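Local coordinates for CG4930 (Drosophila melanogaster, PDB 3ISM), which inhibits the nuclease EndoG by forming a complex with it, at residues Glu109-Leu114 with Leu136-Ser141; Phe126-Leu131 with Ala161-Pro166. The protein carries 1 engineered substitution. One frame throughout, in Å; residues are numbered along the deposited sequence.

Both contacts tie the long loop between helices 124-132 and 168-173 back onto the first helical domain, but onto different helices. Interaction 1 is the more buried: Ile-111 of helix 104-120 meets mainly the backbone around Leu-136 to Pro-138, just after helix 124-132 ends. Interaction 2 lies nearer the surface, where Trp-127 of helix 124-132 meets a cysteine sulfur and an alanine methyl further along the same loop, and Arg-128 the same sulfur. Aliphatic carbon against peptide groups in one thus gives way to sulfur against indole in the other. The two centres are 13 Å apart, and Leu-136 N probably hydrogen-bonds to Leu-131 O, 2.9 Å away.

Interaction 1 (Glu109-Leu114 with Leu136-Ser141); sequences EWIVKL and LGPCWS
In the helical Ku C-terminal-domain-like region, helix 104-120 packs against the loop that leaves helix 124-132, and within 109-114 Ile-111 is the residue that meets it. The backbones come nearest at Ile-111 CA and Gly-137 CA, 6.2 Å apart, and the Ile-111 side chain sets out toward the loop. The two branches divide the work. CG1, swung anti to the backbone N (chi1 -157°), runs to the carbonyl of Leu-136, coming 3.4 Å from Leu-136 O, and CD1 stays alongside the same oxygen at 3.6 Å. That oxygen is hydrogen-bonded to the hydroxyl of Tyr-107, one turn earlier on the same helix. CG2 turns to the next peptide and lies 3.8 Å from Pro-138 N, with the proline ring slanting across the methyl. The loop backbone here is well tied: Gly-137 N bonds to the hydroxyl of Tyr-158 and Gly-137 O to NE of Arg-96, so its buried polar atoms are satisfied while the isoleucine supplies carbon against them. Ile-111 also touches Leu-92 of helix 81-102, so it joins that helix as well as the loop. Shortening Ile-111 to an alanine would probably leave a gap beside the Leu-136 carbonyl and take away the methyl against Pro-138. As built, Ile-111 CG2 stands 4.0 Å from Pro-138 CD.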
loop_
_atom_site.group_PDB
_atom_site.type_symbol
_atom_site.label_atom_id
_atom_site.label_comp_id
_atom_site.label_asym_id
_atom_site.label_seq_id
_atom_site.Cartn_x
_atom_site.Cartn_y
_atom_site.Cartn_z
ATOM N N GLU C 109 15.494 18.109 32.940
ATOM C CA GLU C 109 16.370 18.975 33.730
ATOM C C GLU C 109 15.617 19.633 34.878
ATOM O O GLU C 109 16.147 19.761 35.979
ATOM C CB GLU C 109 16.990 20.051 32.850
ATOM C CG GLU C 109 17.908 19.495 31.778
ATOM C CD GLU C 109 18.377 20.559 30.806
ATOM O OE1 GLU C 109 17.984 21.743 30.963
ATOM O OE2 GLU C 109 19.137 20.203 29.876
ATOM N N TRP C 110 14.383 20.051 34.608
ATOM C CA TRP C 110 13.594 20.777 35.597
ATOM C C TRP C 110 13.092 19.872 36.729
ATOM O O TRP C 110 13.011 20.286 37.887
ATOM C CB TRP C 110 12.432 21.488 34.911
ATOM C CG TRP C 110 11.442 22.107 35.860
ATOM C CD1 TRP C 110 11.569 23.295 36.530
ATOM C CD2 TRP C 110 10.160 21.579 36.219
ATOM N NE1 TRP C 110 10.451 23.529 37.293
ATOM C CE2 TRP C 110 9.569 22.494 37.117
ATOM C CE3 TRP C 110 9.456 20.416 35.871
ATOM C CZ2 TRP C 110 8.313 22.284 37.671
ATOM C CZ3 TRP C 110 8.195 20.212 36.423
ATOM C CH2 TRP C 110 7.641 21.141 37.312
ATOM N N ILE C 111 12.765 18.633 36.390
ATOM C CA ILE C 111 12.225 17.715 37.379
ATOM C C ILE C 111 13.251 17.384 38.479
ATOM O O ILE C 111 12.873 17.098 39.592
ATOM C CB ILE C 111 11.610 16.445 36.712
ATOM C CG1 ILE C 111 10.584 15.789 37.643
ATOM C CG2 ILE C 111 12.697 15.468 36.223
ATOM C CD1 ILE C 111 9.330 16.617 37.850
ATOM N N VAL C 112 14.542 17.462 38.156
ATOM C CA VAL C 112 15.620 17.278 39.138
ATOM C C VAL C 112 15.641 18.423 40.167
ATOM O O VAL C 112 15.763 18.192 41.381
ATOM C CB VAL C 112 17.003 17.179 38.431
ATOM C CG1 VAL C 112 18.141 17.272 39.424
ATOM C CG2 VAL C 112 17.095 15.893 37.613
ATOM N N LYS C 113 15.527 19.655 39.680
ATOM C CA LYS C 113 15.421 20.812 40.574
ATOM C C LYS C 113 14.158 20.750 41.425
ATOM O O LYS C 113 14.195 21.089 42.608
ATOM C CB LYS C 113 15.457 22.123 39.788
ATOM C CG LYS C 113 16.762 22.381 39.036
ATOM C CD LYS C 113 16.520 23.343 37.866
ATOM C CE LYS C 113 17.833 23.689 37.132
ATOM N NZ LYS C 113 17.620 24.444 35.831
ATOM N N LEU C 114 13.042 20.327 40.823
ATOM C CA LEU C 114 11.789 20.172 41.563
ATOM C C LEU C 114 11.948 19.158 42.690
ATOM O O LEU C 114 11.578 19.438 43.823
ATOM C CB LEU C 114 10.624 19.795 40.642
ATOM C CG LEU C 114 9.257 19.692 41.342
ATOM C CD1 LEU C 114 8.708 21.082 41.669
ATOM C CD2 LEU C 114 8.251 18.936 40.526
ATOM N N LEU C 136 6.976 10.069 37.907
ATOM C CA LEU C 136 6.972 11.370 37.223
ATOM C C LEU C 136 8.342 12.033 37.126
ATOM O O LEU C 136 8.446 13.247 36.949
ATOM C CB LEU C 136 5.925 12.330 37.811
ATOM C CG LEU C 136 4.483 11.790 37.824
ATOM C CD1 LEU C 136 3.543 12.724 38.573
ATOM C CD2 LEU C 136 3.941 11.459 36.416
ATOM N N GLY C 137 9.392 11.227 37.206
ATOM C CA GLY C 137 10.752 11.707 37.010
ATOM C C GLY C 137 11.070 11.797 35.527
ATOM O O GLY C 137 10.163 11.880 34.710
ATOM N N PRO C 138 12.366 11.783 35.171
ATOM C CA PRO C 138 12.752 11.963 33.775
ATOM C C PRO C 138 12.053 11.010 32.798
ATOM O O PRO C 138 11.795 9.836 33.115
ATOM C CB PRO C 138 14.264 11.705 33.795
ATOM C CG PRO C 138 14.682 12.098 35.177
ATOM C CD PRO C 138 13.543 11.608 36.045
ATOM N N CYS C 139 11.731 11.542 31.627
ATOM C CA CYS C 139 11.239 10.752 30.528
ATOM C C CYS C 139 12.373 9.832 30.069
ATOM O O CYS C 139 13.546 10.228 30.112
ATOM C CB CYS C 139 10.807 11.664 29.371
ATOM S SG CYS C 139 9.746 13.082 29.890
ATOM N N TRP C 140 12.012 8.622 29.653
ATOM C CA TRP C 140 12.971 7.619 29.173
ATOM C C TRP C 140 12.294 6.587 28.260
ATOM O O TRP C 140 11.160 6.798 27.839
ATOM C CB TRP C 140 13.705 6.936 30.343
ATOM C CG TRP C 140 12.895 6.053 31.248
ATOM C CD1 TRP C 140 11.853 6.430 32.045
ATOM C CD2 TRP C 140 13.114 4.657 31.512
ATOM N NE1 TRP C 140 11.395 5.351 32.771
ATOM C CE2 TRP C 140 12.161 4.255 32.471
ATOM C CE3 TRP C 140 14.022 3.705 31.022
ATOM C CZ2 TRP C 140 12.077 2.934 32.942
ATOM C CZ3 TRP C 140 13.940 2.404 31.481
ATOM C CH2 TRP C 140 12.975 2.028 32.435
ATOM N N SER C 141 12.954 5.465 27.967
ATOM C CA SER C 141 12.376 4.532 26.982
ATOM C C SER C 141 11.069 3.842 27.407
ATOM O O SER C 141 10.366 3.269 26.576
ATOM C CB SER C 141 13.405 3.510 26.478
ATOM O OG SER C 141 13.857 2.683 27.525
#

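Interaction 2 (Phe126-Leu131 with Ala161-Pro166); sequences FWRDVL and AGCTAP
Trp-127 reaches out from helix 124-132 to the loop at Ala-161 and Cys-163. From CB, which points toward the loop, the chain places CG anti to the backbone N (chi1 170°), and the indole extends with its pyrrole side leading. Trp-127 CD1 lies 3.9 Å from Cys-163 SG, and Ala-161 CB sits equally close to Trp-127 CD1 and NE1, 3.8 Å from each. NE1, the next atom round, lies 3.6 Å from Cys-163 SG, but its hydrogen bond goes to the carbonyl oxygen of His-160, just before the loop segment. Elsewhere on the ring, CD1 of Leu-131, one turn on, sits in plane at the edge, and Val-118 and Leu-119 of helix 104-120 pack against the side chain. Cys-163 SG is 4.4 Å from the centroid of the Trp-127 five-membered ring, 49° off its normal, an oblique sulfur-aromatic contact. Beyond the indole, Arg-128 CG approaches the same sulfur to 3.5 Å. The arginine then bends at chi3 (-61°), and its NH2 forms a salt bridge with Asp-125 on its own helix. What Arg-128 offers the loop is therefore aliphatic, its charge being engaged elsewhere. The indole N-H on the His-160 carbonyl is a polar anchor beside this contact, while the thiol and the alanine methyl, on opposite sides of the pyrrole plane, add dispersion and weakly polar contact that probably helps to hold the ring's tilt.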
loop_
_atom_site.group_PDB
_atom_site.type_symbol
_atom_site.label_atom_id
_atom_site.label_comp_id
_atom_site.label_asym_id
_atom_site.label_seq_id
_atom_site.Cartn_x
_atom_site.Cartn_y
_atom_site.Cartn_z
ATOM N N PHE C 126 4.566 13.779 49.148
ATOM C CA PHE C 126 4.576 14.141 47.718
ATOM C C PHE C 126 5.712 13.425 46.958
ATOM O O PHE C 126 5.510 12.973 45.834
ATOM C CB PHE C 126 4.664 15.660 47.532
ATOM C CG PHE C 126 4.582 16.109 46.090
ATOM C CD1 PHE C 126 3.354 16.210 45.444
ATOM C CD2 PHE C 126 5.735 16.454 45.384
ATOM C CE1 PHE C 126 3.276 16.631 44.117
ATOM C CE2 PHE C 126 5.658 16.877 44.057
ATOM C CZ PHE C 126 4.431 16.955 43.423
ATOM N N TRP C 127 6.886 13.311 47.576
ATOM C CA TRP C 127 8.005 12.600 46.956
ATOM C C TRP C 127 7.634 11.134 46.754
ATOM O O TRP C 127 7.702 10.644 45.643
ATOM C CB TRP C 127 9.301 12.760 47.766
ATOM C CG TRP C 127 10.457 11.873 47.345
ATOM C CD1 TRP C 127 11.082 10.934 48.119
ATOM C CD2 TRP C 127 11.109 11.829 46.064
ATOM N NE1 TRP C 127 12.085 10.314 47.409
ATOM C CE2 TRP C 127 12.127 10.849 46.147
ATOM C CE3 TRP C 127 10.939 12.524 44.856
ATOM C CZ2 TRP C 127 12.966 10.548 45.072
ATOM C CZ3 TRP C 127 11.768 12.217 43.785
ATOM C CH2 TRP C 127 12.774 11.245 43.902
ATOM N N ARG C 128 7.174 10.478 47.815
ATOM C CA ARG C 128 6.823 9.060 47.774
ATOM C C ARG C 128 5.570 8.735 46.955
ATOM O O ARG C 128 5.591 7.819 46.129
ATOM C CB ARG C 128 6.679 8.499 49.190
ATOM C CG ARG C 128 7.996 8.382 49.942
ATOM C CD ARG C 128 7.847 7.623 51.255
ATOM N NE ARG C 128 6.918 8.307 52.155
ATOM C CZ ARG C 128 7.286 9.037 53.204
ATOM N NH1 ARG C 128 8.576 9.175 53.513
ATOM N NH2 ARG C 128 6.358 9.623 53.949
ATOM N N ASP C 129 4.492 9.485 47.179
ATOM C CA ASP C 129 3.176 9.137 46.625
ATOM C C ASP C 129 2.981 9.657 45.211
ATOM O O ASP C 129 2.261 9.056 44.417
ATOM C CB ASP C 129 2.047 9.671 47.518
ATOM C CG ASP C 129 2.126 9.153 48.948
ATOM O OD1 ASP C 129 2.636 8.029 49.153
ATOM O OD2 ASP C 129 1.671 9.876 49.869
ATOM N N VAL C 130 3.608 10.784 44.903
ATOM C CA VAL C 130 3.445 11.392 43.599
ATOM C C VAL C 130 4.658 11.168 42.688
ATOM O O VAL C 130 4.550 10.417 41.706
ATOM C CB VAL C 130 3.049 12.894 43.687
ATOM C CG1 VAL C 130 2.872 13.468 42.309
ATOM C CG2 VAL C 130 1.743 13.059 44.489
ATOM N N LEU C 131 5.798 11.794 42.990
ATOM C CA LEU C 131 6.932 11.744 42.060
ATOM C C LEU C 131 7.464 10.319 41.845
ATOM O O LEU C 131 7.768 9.923 40.710
ATOM C CB LEU C 131 8.057 12.689 42.484
ATOM C CG LEU C 131 7.708 14.186 42.486
ATOM C CD1 LEU C 131 8.902 15.091 42.846
ATOM C CD2 LEU C 131 7.155 14.596 41.147
ATOM N N ALA C 161 15.703 9.522 49.929
ATOM C CA ALA C 161 14.758 9.451 51.055
ATOM C C ALA C 161 14.193 8.044 51.291
ATOM O O ALA C 161 13.008 7.870 51.572
ATOM C CB ALA C 161 13.629 10.488 50.890
ATOM N N GLY C 162 15.056 7.044 51.173
ATOM C CA GLY C 162 14.645 5.651 51.317
ATOM C C GLY C 162 13.842 5.063 50.159
ATOM O O GLY C 162 13.387 3.929 50.252
ATOM N N CYS C 163 13.669 5.809 49.073
ATOM C CA CYS C 163 12.916 5.308 47.909
ATOM C C CYS C 163 13.802 4.718 46.830
ATOM O O CYS C 163 14.989 4.987 46.782
ATOM C CB CYS C 163 12.095 6.426 47.273
ATOM S SG CYS C 163 10.772 7.039 48.304
ATOM N N THR C 164 13.204 3.910 45.959
ATOM C CA THR C 164 13.865 3.439 44.753
ATOM C C THR C 164 12.866 3.551 43.593
ATOM O O THR C 164 11.663 3.739 43.813
ATOM C CB THR C 164 14.389 1.978 44.886
ATOM O OG1 THR C 164 13.312 1.110 45.249
ATOM C CG2 THR C 164 15.502 1.857 45.936
ATOM N N ALA C 165 13.365 3.486 42.365
ATOM C CA ALA C 165 12.498 3.522 41.196
ATOM C C ALA C 165 11.557 2.311 41.224
ATOM O O ALA C 165 12.008 1.199 41.499
ATOM C CB ALA C 165 13.340 3.514 39.934
ATOM N N PRO C 166 10.244 2.524 40.982
ATOM C CA PRO C 166 9.292 1.400 40.940
ATOM C C PRO C 166 9.659 0.375 39.868
ATOM O O PRO C 166 9.329 -0.803 40.011
ATOM C CB PRO C 166 7.967 2.067 40.571
ATOM C CG PRO C 166 8.137 3.475 40.961
ATOM C CD PRO C 166 9.570 3.809 40.735
#